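Local coordinates for kcn28 (Kitasatospora, PDB 6J31), which adopts the two-domain GT-B fold, with a C-terminal domain of the erythromycin biosynthesis protein CIII-like family, and carries a bound peptide in this structure, at residues A113-L116 with A117-G121; A155-Y158 with R159-A163; T347-P350 with D351-R354. All blocks are in the same frame, centred on the assembly; numbering follows the deposited sequence.

Interaction 1: residues A113-L116 with A117-G121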
ATOM      1  N   ALA A 113      17.783  -3.506  -5.955  1.00 26.74           N
ATOM      2  CA  ALA A 113      18.456  -4.268  -4.913  1.00 29.31           C
ATOM      3  C   ALA A 113      18.576  -5.739  -5.287  1.00 28.71           C
ATOM      4  O   ALA A 113      19.570  -6.385  -4.938  1.00 29.03           O
ATOM      5  CB  ALA A 113      17.718  -4.109  -3.582  1.00 29.97           C
ATOM      6  N   ARG A 114      17.588  -6.288  -6.000  1.00 28.28           N
ATOM      7  CA  ARG A 114      17.706  -7.671  -6.452  1.00 29.77           C
ATOM      8  C   ARG A 114      18.823  -7.824  -7.477  1.00 31.61           C
ATOM      9  O   ARG A 114      19.580  -8.802  -7.434  1.00 32.63           O
ATOM     10  CB  ARG A 114      16.388  -8.159  -7.045  1.00 29.43           C
ATOM     11  CG  ARG A 114      16.467  -9.563  -7.609  1.00 31.47           C
ATOM     12  CD  ARG A 114      15.190  -9.950  -8.334  1.00 33.93           C
ATOM     13  NE  ARG A 114      15.234 -11.336  -8.790  1.00 36.28           N
ATOM     14  CZ  ARG A 114      14.315 -11.910  -9.561  1.00 37.37           C
ATOM     15  NH1 ARG A 114      13.268 -11.220  -9.993  1.00 38.43           N
ATOM     16  NH2 ARG A 114      14.451 -13.181  -9.904  1.00 38.50           N
ATOM     17  N   VAL A 115      18.954  -6.857  -8.391  1.00 31.20           N
ATOM     18  CA  VAL A 115      20.051  -6.894  -9.354  1.00 29.97           C
ATOM     19  C   VAL A 115      21.378  -6.914  -8.619  1.00 32.18           C
ATOM     20  O   VAL A 115      22.284  -7.689  -8.949  1.00 31.98           O
ATOM     21  CB  VAL A 115      19.961  -5.695 -10.318  1.00 28.96           C
ATOM     22  CG1 VAL A 115      21.172  -5.661 -11.250  1.00 29.75           C
ATOM     23  CG2 VAL A 115      18.659  -5.730 -11.109  1.00 27.35           C
ATOM     24  N   LEU A 116      21.494  -6.084  -7.583  1.00 33.52           N
ATOM     25  CA  LEU A 116      22.698  -6.061  -6.768  1.00 34.19           C
ATOM     26  C   LEU A 116      22.900  -7.403  -6.075  1.00 34.32           C
ATOM     27  O   LEU A 116      24.016  -7.938  -6.044  1.00 34.22           O
ATOM     28  CB  LEU A 116      22.582  -4.927  -5.749  1.00 35.10           C
ATOM     29  CG  LEU A 116      23.824  -4.177  -5.273  1.00 35.78           C
ATOM     30  CD1 LEU A 116      23.708  -3.744  -3.819  1.00 34.36           C
ATOM     31  CD2 LEU A 116      25.100  -4.950  -5.543  1.00 36.66           C
ATOM     32  N   ALA A 117      21.818  -7.983  -5.550  1.00 33.86           N
ATOM     33  CA  ALA A 117      21.915  -9.272  -4.875  1.00 33.40           C
ATOM     34  C   ALA A 117      22.355 -10.363  -5.840  1.00 33.21           C
ATOM     35  O   ALA A 117      23.119 -11.261  -5.469  1.00 33.29           O
ATOM     36  CB  ALA A 117      20.578  -9.624  -4.226  1.00 33.23           C
ATOM     37  N   MET A 118      21.867 -10.313  -7.080  1.00 33.64           N
ATOM     38  CA  MET A 118      22.288 -11.291  -8.077  1.00 34.94           C
ATOM     39  C   MET A 118      23.775 -11.151  -8.400  1.00 34.31           C
ATOM     40  O   MET A 118      24.478 -12.157  -8.554  1.00 32.98           O
ATOM     41  CB  MET A 118      21.431 -11.139  -9.332  1.00 37.03           C
ATOM     42  CG  MET A 118      20.021 -11.696  -9.161  1.00 39.26           C
ATOM     43  SD  MET A 118      18.850 -11.106 -10.395  1.00 42.16           S
ATOM     44  CE  MET A 118      19.245 -12.188 -11.767  1.00 41.18           C
ATOM     45  N   ASN A 119      24.276  -9.914  -8.476  1.00 34.99           N
ATOM     46  CA  ASN A 119      25.695  -9.694  -8.754  1.00 36.16           C
ATOM     47  C   ASN A 119      26.581 -10.309  -7.673  1.00 34.53           C
ATOM     48  O   ASN A 119      27.636 -10.877  -7.973  1.00 34.52           O
ATOM     49  CB  ASN A 119      25.987  -8.194  -8.870  1.00 40.19           C
ATOM     50  CG  ASN A 119      25.437  -7.568 -10.146  1.00 43.92           C
ATOM     51  OD1 ASN A 119      25.122  -8.257 -11.112  1.00 44.43           O
ATOM     52  ND2 ASN A 119      25.328  -6.245 -10.150  1.00 46.80           N
ATOM     53  N   TRP A 120      26.172 -10.199  -6.409  1.00 32.94           N
ATOM     54  CA  TRP A 120      26.999 -10.591  -5.276  1.00 31.48           C
ATOM     55  C   TRP A 120      26.658 -11.963  -4.716  1.00 32.95           C
ATOM     56  O   TRP A 120      27.231 -12.358  -3.695  1.00 31.99           O
ATOM     57  CB  TRP A 120      26.893  -9.547  -4.162  1.00 30.36           C
ATOM     58  CG  TRP A 120      27.470  -8.217  -4.509  1.00 30.75           C
ATOM     59  CD1 TRP A 120      28.297  -7.926  -5.555  1.00 29.04           C
ATOM     60  CD2 TRP A 120      27.308  -7.000  -3.774  1.00 30.16           C
ATOM     61  NE1 TRP A 120      28.643  -6.597  -5.528  1.00 28.94           N
ATOM     62  CE2 TRP A 120      28.051  -6.008  -4.441  1.00 29.74           C
ATOM     63  CE3 TRP A 120      26.599  -6.652  -2.621  1.00 29.49           C
ATOM     64  CZ2 TRP A 120      28.106  -4.690  -3.990  1.00 29.11           C
ATOM     65  CZ3 TRP A 120      26.650  -5.344  -2.180  1.00 29.69           C
ATOM     66  CH2 TRP A 120      27.397  -4.378  -2.863  1.00 29.69           C
ATOM     67  N   GLY A 121      25.760 -12.699  -5.361  1.00 35.85           N
ATOM     68  CA  GLY A 121      25.365 -14.005  -4.857  1.00 36.37           C
ATOM     69  C   GLY A 121      24.754 -13.958  -3.474  1.00 37.08           C
ATOM     70  O   GLY A 121      25.010 -14.845  -2.649  1.00 37.51           O
TER
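L116 and W120, one turn apart on helix 112-120, make a CH-pi contact. The L116 methyl CD2 lies over one face of the W120 six-membered ring, 3.2 Å from its centroid and 9° off the ring normal, while CD1 sits 3.7 Å from CZ3 of W120. This packing is tight, and both L116 torsions are well away from staggered values (chi1 -148°, chi2 -146°), consistent with some strain or an imperfectly fitted leucine.

The second side-chain pair is looser. With its chain extended from CG to NE, R114 brings NE to 4.0 Å from SD of M118, whose chain bends at its last torsion.

Backbone bonds of the i to i+4 kind supply the frame: A117 N to A113 O, M118 N to R114 O at 2.8 Å, N119 N to V115 O, and W120 N to L116 O at 3.1 Å. G121, with positive phi, closes the helix in a Schellman motif.

The helix is the crossover of the beta-alpha-beta unit formed with strands 103-107 and 124-128. L116 and A117 rest on F104 of strand 103-107, V115 and L116 on L89 of helix 74-96, and R114 and V115 on L178 of helix 177-180.

Interaction 2: residues A155-Y158 with R159-A163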
ATOM      1  N   ALA A 155       8.625   1.504 -27.416  1.00 52.61           N
ATOM      2  CA  ALA A 155       9.688   0.619 -27.883  1.00 52.16           C
ATOM      3  C   ALA A 155      11.059   1.110 -27.433  1.00 51.14           C
ATOM      4  O   ALA A 155      11.944   0.303 -27.126  1.00 53.76           O
ATOM      5  CB  ALA A 155       9.634   0.485 -29.404  1.00 53.87           C
ATOM      6  N   ALA A 156      11.263   2.430 -27.411  1.00 49.19           N
ATOM      7  CA  ALA A 156      12.520   2.968 -26.903  1.00 47.31           C
ATOM      8  C   ALA A 156      12.679   2.672 -25.417  1.00 45.28           C
ATOM      9  O   ALA A 156      13.784   2.372 -24.948  1.00 43.57           O
ATOM     10  CB  ALA A 156      12.596   4.473 -27.157  1.00 47.09           C
ATOM     11  N   HIS A 157      11.581   2.751 -24.662  1.00 44.45           N
ATOM     12  CA  HIS A 157      11.636   2.497 -23.226  1.00 41.95           C
ATOM     13  C   HIS A 157      12.061   1.063 -22.935  1.00 41.21           C
ATOM     14  O   HIS A 157      12.964   0.822 -22.126  1.00 39.30           O
ATOM     15  CB  HIS A 157      10.281   2.798 -22.591  1.00 41.72           C
ATOM     16  CG  HIS A 157      10.120   2.217 -21.223  1.00 41.44           C
ATOM     17  ND1 HIS A 157      10.472   2.898 -20.076  1.00 41.23           N
ATOM     18  CD2 HIS A 157       9.654   1.012 -20.818  1.00 40.35           C
ATOM     19  CE1 HIS A 157      10.229   2.135 -19.024  1.00 40.44           C
ATOM     20  NE2 HIS A 157       9.734   0.986 -19.447  1.00 39.80           N
ATOM     21  N   TYR A 158      11.408   0.093 -23.578  1.00 43.07           N
ATOM     22  CA  TYR A 158      11.741  -1.307 -23.330  1.00 45.30           C
ATOM     23  C   TYR A 158      13.153  -1.644 -23.791  1.00 44.58           C
ATOM     24  O   TYR A 158      13.792  -2.540 -23.229  1.00 44.09           O
ATOM     25  CB  TYR A 158      10.714  -2.214 -24.006  1.00 47.13           C
ATOM     26  CG  TYR A 158       9.427  -2.310 -23.223  1.00 48.03           C
ATOM     27  CD1 TYR A 158       9.329  -3.145 -22.119  1.00 48.05           C
ATOM     28  CD2 TYR A 158       8.318  -1.551 -23.572  1.00 47.97           C
ATOM     29  CE1 TYR A 158       8.162  -3.231 -21.391  1.00 47.68           C
ATOM     30  CE2 TYR A 158       7.143  -1.631 -22.850  1.00 47.85           C
ATOM     31  CZ  TYR A 158       7.073  -2.475 -21.760  1.00 48.38           C
ATOM     32  OH  TYR A 158       5.913  -2.571 -21.028  1.00 49.49           O
ATOM     33  N   ARG A 159      13.653  -0.957 -24.817  1.00 46.57           N
ATOM     34  CA  ARG A 159      15.038  -1.164 -25.224  1.00 49.12           C
ATOM     35  C   ARG A 159      16.007  -0.647 -24.167  1.00 45.21           C
ATOM     36  O   ARG A 159      17.028  -1.286 -23.890  1.00 43.86           O
ATOM     37  CB  ARG A 159      15.290  -0.495 -26.569  1.00 55.02           C
ATOM     38  CG  ARG A 159      14.794  -1.298 -27.740  1.00 60.95           C
ATOM     39  CD  ARG A 159      15.053  -0.574 -29.039  1.00 66.64           C
ATOM     40  NE  ARG A 159      14.689  -1.399 -30.180  1.00 72.72           N
ATOM     41  CZ  ARG A 159      15.452  -2.380 -30.651  1.00 78.15           C
ATOM     42  NH1 ARG A 159      16.618  -2.649 -30.074  1.00 80.30           N
ATOM     43  NH2 ARG A 159      15.052  -3.101 -31.689  1.00 81.13           N
ATOM     44  N   ARG A 160      15.718   0.519 -23.585  1.00 41.51           N
ATOM     45  CA  ARG A 160      16.585   1.051 -22.540  1.00 39.60           C
ATOM     46  C   ARG A 160      16.558   0.157 -21.310  1.00 38.10           C
ATOM     47  O   ARG A 160      17.586  -0.042 -20.650  1.00 37.32           O
ATOM     48  CB  ARG A 160      16.162   2.475 -22.186  1.00 41.11           C
ATOM     49  CG  ARG A 160      17.085   3.178 -21.217  1.00 43.15           C
ATOM     50  CD  ARG A 160      16.825   4.670 -21.202  1.00 45.80           C
ATOM     51  NE  ARG A 160      15.612   5.015 -20.469  1.00 48.61           N
ATOM     52  CZ  ARG A 160      15.597   5.715 -19.339  1.00 51.31           C
ATOM     53  NH1 ARG A 160      16.736   6.117 -18.793  1.00 53.07           N
ATOM     54  NH2 ARG A 160      14.444   5.994 -18.744  1.00 53.24           N
ATOM     55  N   PHE A 161      15.384  -0.385 -20.984  1.00 37.73           N
ATOM     56  CA  PHE A 161      15.261  -1.293 -19.851  1.00 38.18           C
ATOM     57  C   PHE A 161      16.121  -2.537 -20.061  1.00 41.04           C
ATOM     58  O   PHE A 161      16.880  -2.939 -19.171  1.00 41.64           O
ATOM     59  CB  PHE A 161      13.783  -1.645 -19.658  1.00 37.05           C
ATOM     60  CG  PHE A 161      13.411  -1.997 -18.245  1.00 37.20           C
ATOM     61  CD1 PHE A 161      14.282  -2.694 -17.428  1.00 36.72           C
ATOM     62  CD2 PHE A 161      12.186  -1.599 -17.728  1.00 37.31           C
ATOM     63  CE1 PHE A 161      13.937  -3.007 -16.129  1.00 37.18           C
ATOM     64  CE2 PHE A 161      11.833  -1.907 -16.426  1.00 37.28           C
ATOM     65  CZ  PHE A 161      12.710  -2.612 -15.624  1.00 36.99           C
ATOM     66  N   ASP A 162      16.031  -3.148 -21.247  1.00 43.47           N
ATOM     67  CA  ASP A 162      16.841  -4.330 -21.530  1.00 45.42           C
ATOM     68  C   ASP A 162      18.325  -4.000 -21.507  1.00 44.62           C
ATOM     69  O   ASP A 162      19.142  -4.814 -21.063  1.00 45.91           O
ATOM     70  CB  ASP A 162      16.460  -4.942 -22.877  1.00 48.79           C
ATOM     71  CG  ASP A 162      15.099  -5.595 -22.850  1.00 50.91           C
ATOM     72  OD1 ASP A 162      14.582  -5.833 -21.739  1.00 50.44           O
ATOM     73  OD2 ASP A 162      14.559  -5.898 -23.934  1.00 52.36           O
ATOM     74  N   ALA A 163      18.695  -2.819 -22.001  1.00 42.82           N
ATOM     75  CA  ALA A 163      20.095  -2.417 -21.974  1.00 40.38           C
ATOM     76  C   ALA A 163      20.594  -2.241 -20.547  1.00 38.08           C
ATOM     77  O   ALA A 163      21.744  -2.579 -20.238  1.00 37.00           O
ATOM     78  CB  ALA A 163      20.281  -1.132 -22.765  1.00 39.23           C
TER
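H157 and F161 form a one-turn side-chain contact on helix 152-167, on the helix side that packs against helix 74-96. The two side chains run next to each other in the same direction, and the imidazole NE2 reaches the edge of the phenyl ring, near its plane, 4.0 Å from CD2 of F161. CG is anti to the backbone N in both residues (chi1 164° in H157, -152° in F161), which sends the rings along one flank of the helix. Next to this pair, CD2 of H157 sits over the centre of the Y158 ring, 4.0 Å above its plane.

Main-chain bonds hold the turn: F161 N to H157 O at 2.9 Å, with the donor in the carbonyl plane, and D162 N to Y158 O at 3.1 Å, with the donor tilted from it. The first torsion of R159 sets its CG 3.3 Å from A155 O, and from there the extended chain leads away.

Three polar side-chain atoms have their partners outside the two segments. H157 ND1 is hydrogen-bonded to D79 and R160 NH2 forms a salt bridge with D83, both on helix 74-96, while Y158 OH bonds the backbone of the bound peptide. ND1 of H157 lies 5.2 Å from NH2 of R160, so the arginine would tend to discourage protonation of the imidazole and D79 to encourage it. The contact therefore combines apolar ring packing with polar groups whose partners tie the helix to helix 74-96 and to the peptide.

Interaction 3: residues T347-P350 with D351-R354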
ATOM      1  N   THR A 347     -20.243  10.447 -10.506  1.00 88.29           N
ATOM      2  CA  THR A 347     -21.668  10.256 -10.735  1.00 85.89           C
ATOM      3  C   THR A 347     -22.477  10.000  -9.469  1.00 84.25           C
ATOM      4  O   THR A 347     -23.692   9.805  -9.567  1.00 84.25           O
ATOM      5  CB  THR A 347     -21.882   9.107 -11.728  1.00 85.72           C
ATOM      6  OG1 THR A 347     -21.720   7.852 -11.056  1.00 85.29           O
ATOM      7  CG2 THR A 347     -20.882   9.201 -12.868  1.00 85.90           C
ATOM      8  N   VAL A 348     -21.853   9.983  -8.288  1.00 82.91           N
ATOM      9  CA  VAL A 348     -22.586   9.661  -7.067  1.00 81.35           C
ATOM     10  C   VAL A 348     -23.542  10.795  -6.708  1.00 81.33           C
ATOM     11  O   VAL A 348     -23.207  11.983  -6.818  1.00 81.31           O
ATOM     12  CB  VAL A 348     -21.617   9.339  -5.914  1.00 80.01           C
ATOM     13  CG1 VAL A 348     -20.699  10.519  -5.607  1.00 79.54           C
ATOM     14  CG2 VAL A 348     -22.389   8.889  -4.677  1.00 79.57           C
ATOM     15  N   THR A 349     -24.776  10.421  -6.280  1.00 81.49           N
ATOM     16  CA  THR A 349     -25.920  11.220  -5.869  1.00 82.54           C
ATOM     17  C   THR A 349     -26.016  11.285  -4.345  1.00 84.02           C
ATOM     18  O   THR A 349     -25.566  10.365  -3.654  1.00 83.93           O
ATOM     19  CB  THR A 349     -27.199  10.598  -6.462  1.00 81.44           C
ATOM     20  OG1 THR A 349     -27.375  11.052  -7.810  1.00 81.40           O
ATOM     21  CG2 THR A 349     -28.455  10.901  -5.646  1.00 81.19           C
ATOM     22  N   PRO A 350     -26.571  12.368  -3.779  1.00 86.58           N
ATOM     23  CA  PRO A 350     -26.737  12.416  -2.313  1.00 88.20           C
ATOM     24  C   PRO A 350     -27.555  11.267  -1.741  1.00 90.22           C
ATOM     25  O   PRO A 350     -27.175  10.712  -0.703  1.00 89.89           O
ATOM     26  CB  PRO A 350     -27.419  13.774  -2.094  1.00 87.88           C
ATOM     27  CG  PRO A 350     -26.915  14.609  -3.221  1.00 87.18           C
ATOM     28  CD  PRO A 350     -26.826  13.680  -4.402  1.00 87.06           C
ATOM     29  N   ASP A 351     -28.672  10.892  -2.372  1.00 92.20           N
ATOM     30  CA  ASP A 351     -29.407   9.721  -1.898  1.00 93.71           C
ATOM     31  C   ASP A 351     -28.630   8.434  -2.140  1.00 92.93           C
ATOM     32  O   ASP A 351     -28.657   7.526  -1.302  1.00 93.24           O
ATOM     33  CB  ASP A 351     -30.802   9.642  -2.518  1.00 96.39           C
ATOM     34  CG  ASP A 351     -31.856  10.309  -1.650  1.00 99.67           C
ATOM     35  OD1 ASP A 351     -31.499  10.805  -0.559  1.00100.73           O
ATOM     36  OD2 ASP A 351     -33.044  10.310  -2.042  1.00101.20           O
ATOM     37  N   ARG A 352     -27.951   8.319  -3.284  1.00 92.02           N
ATOM     38  CA  ARG A 352     -27.173   7.112  -3.551  1.00 91.09           C
ATOM     39  C   ARG A 352     -26.077   6.927  -2.506  1.00 87.50           C
ATOM     40  O   ARG A 352     -25.897   5.830  -1.966  1.00 87.36           O
ATOM     41  CB  ARG A 352     -26.543   7.191  -4.941  1.00 93.41           C
ATOM     42  CG  ARG A 352     -27.384   6.739  -6.114  1.00 95.72           C
ATOM     43  CD  ARG A 352     -26.549   6.952  -7.372  1.00 96.84           C
ATOM     44  NE  ARG A 352     -25.285   6.216  -7.356  1.00 98.01           N
ATOM     45  CZ  ARG A 352     -24.285   6.444  -8.204  1.00 99.45           C
ATOM     46  NH1 ARG A 352     -23.160   5.742  -8.113  1.00 99.87           N
ATOM     47  NH2 ARG A 352     -24.406   7.366  -9.150  1.00 99.88           N
ATOM     48  N   LEU A 353     -25.323   7.993  -2.217  1.00 84.01           N
ATOM     49  CA  LEU A 353     -24.283   7.898  -1.198  1.00 80.70           C
ATOM     50  C   LEU A 353     -24.887   7.611   0.171  1.00 80.54           C
ATOM     51  O   LEU A 353     -24.337   6.823   0.948  1.00 79.87           O
ATOM     52  CB  LEU A 353     -23.444   9.184  -1.172  1.00 78.69           C
ATOM     53  CG  LEU A 353     -22.256   9.397  -0.208  1.00 76.97           C
ATOM     54  CD1 LEU A 353     -22.645   9.644   1.254  1.00 76.89           C
ATOM     55  CD2 LEU A 353     -21.274   8.237  -0.307  1.00 76.23           C
ATOM     56  N   ARG A 354     -26.017   8.247   0.486  1.00 81.62           N
ATOM     57  CA  ARG A 354     -26.650   8.036   1.785  1.00 82.69           C
ATOM     58  C   ARG A 354     -27.171   6.613   1.932  1.00 81.46           C
ATOM     59  O   ARG A 354     -27.088   6.027   3.018  1.00 81.54           O
ATOM     60  CB  ARG A 354     -27.773   9.050   1.997  1.00 85.31           C
ATOM     61  CG  ARG A 354     -28.411   8.980   3.376  1.00 87.82           C
ATOM     62  CD  ARG A 354     -29.768   9.654   3.390  1.00 90.50           C
ATOM     63  NE  ARG A 354     -30.673   9.053   2.419  1.00 92.68           N
ATOM     64  CZ  ARG A 354     -31.524   8.074   2.698  1.00 94.94           C
ATOM     65  NH1 ARG A 354     -32.307   7.589   1.745  1.00 95.60           N
ATOM     66  NH2 ARG A 354     -31.596   7.582   3.928  1.00 96.06           N
TER
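T347, in the loop after strand 340-342, meets R352 in the first turn of helix 350-362, in the C-terminal half of this GT-B protein. The guanidinium NH2 of R352 gives a weak but straight hydrogen bond to T347 OG1 (3.3 Å, 173°), with the hydroxyl oxygen at the edge of the group and in its plane. V348 follows, its CA 3.6 Å above one face of the same guanidinium and offset toward the rim, and its methyl CG2 3.7 Å from CB of L353. V348 also touches F245 and L353 touches V252, both on helix 243-253, and the two share I343.

T349 holds the N-cap position without a side-chain capping bond. Its CG2, anti to the backbone N, approaches D351 N to 3.3 Å, in the place where a capping hydroxyl could have accepted a bond. The T349 carbonyl starts the helical bonding: L353 N donates to T349 O at 2.8 Å with an N-H...O angle of 174°.

P350 opens the helix, where its missing N-H costs no helical bond, and its own O accepts R354 N at 3.0 Å. On the same turn, R354 NE forms a salt bridge to D351 OD1 at 3.6 Å.

In the fold
The three contacts come in series along the chain, each within or at the start of one helix. Interactions 1 and 2 lie on the same side of the molecule, 21 Å apart between centres, with nearest atoms about 7 Å apart. Helix 74-96 is their common neighbour, carrying L89 and L92 against the first and D79, L82 and D83 against the second. Helix 112-120 connects neighbouring strands 103-107 and 124-128 of the seven-stranded parallel sheet of the N-terminal half. Interaction 3 follows edge strand 340-342 of the six-stranded parallel sheet in the other half, its centre 51 Å from that of interaction 1 and 46 Å from that of interaction 2. The set samples both halves of the GT-B fold.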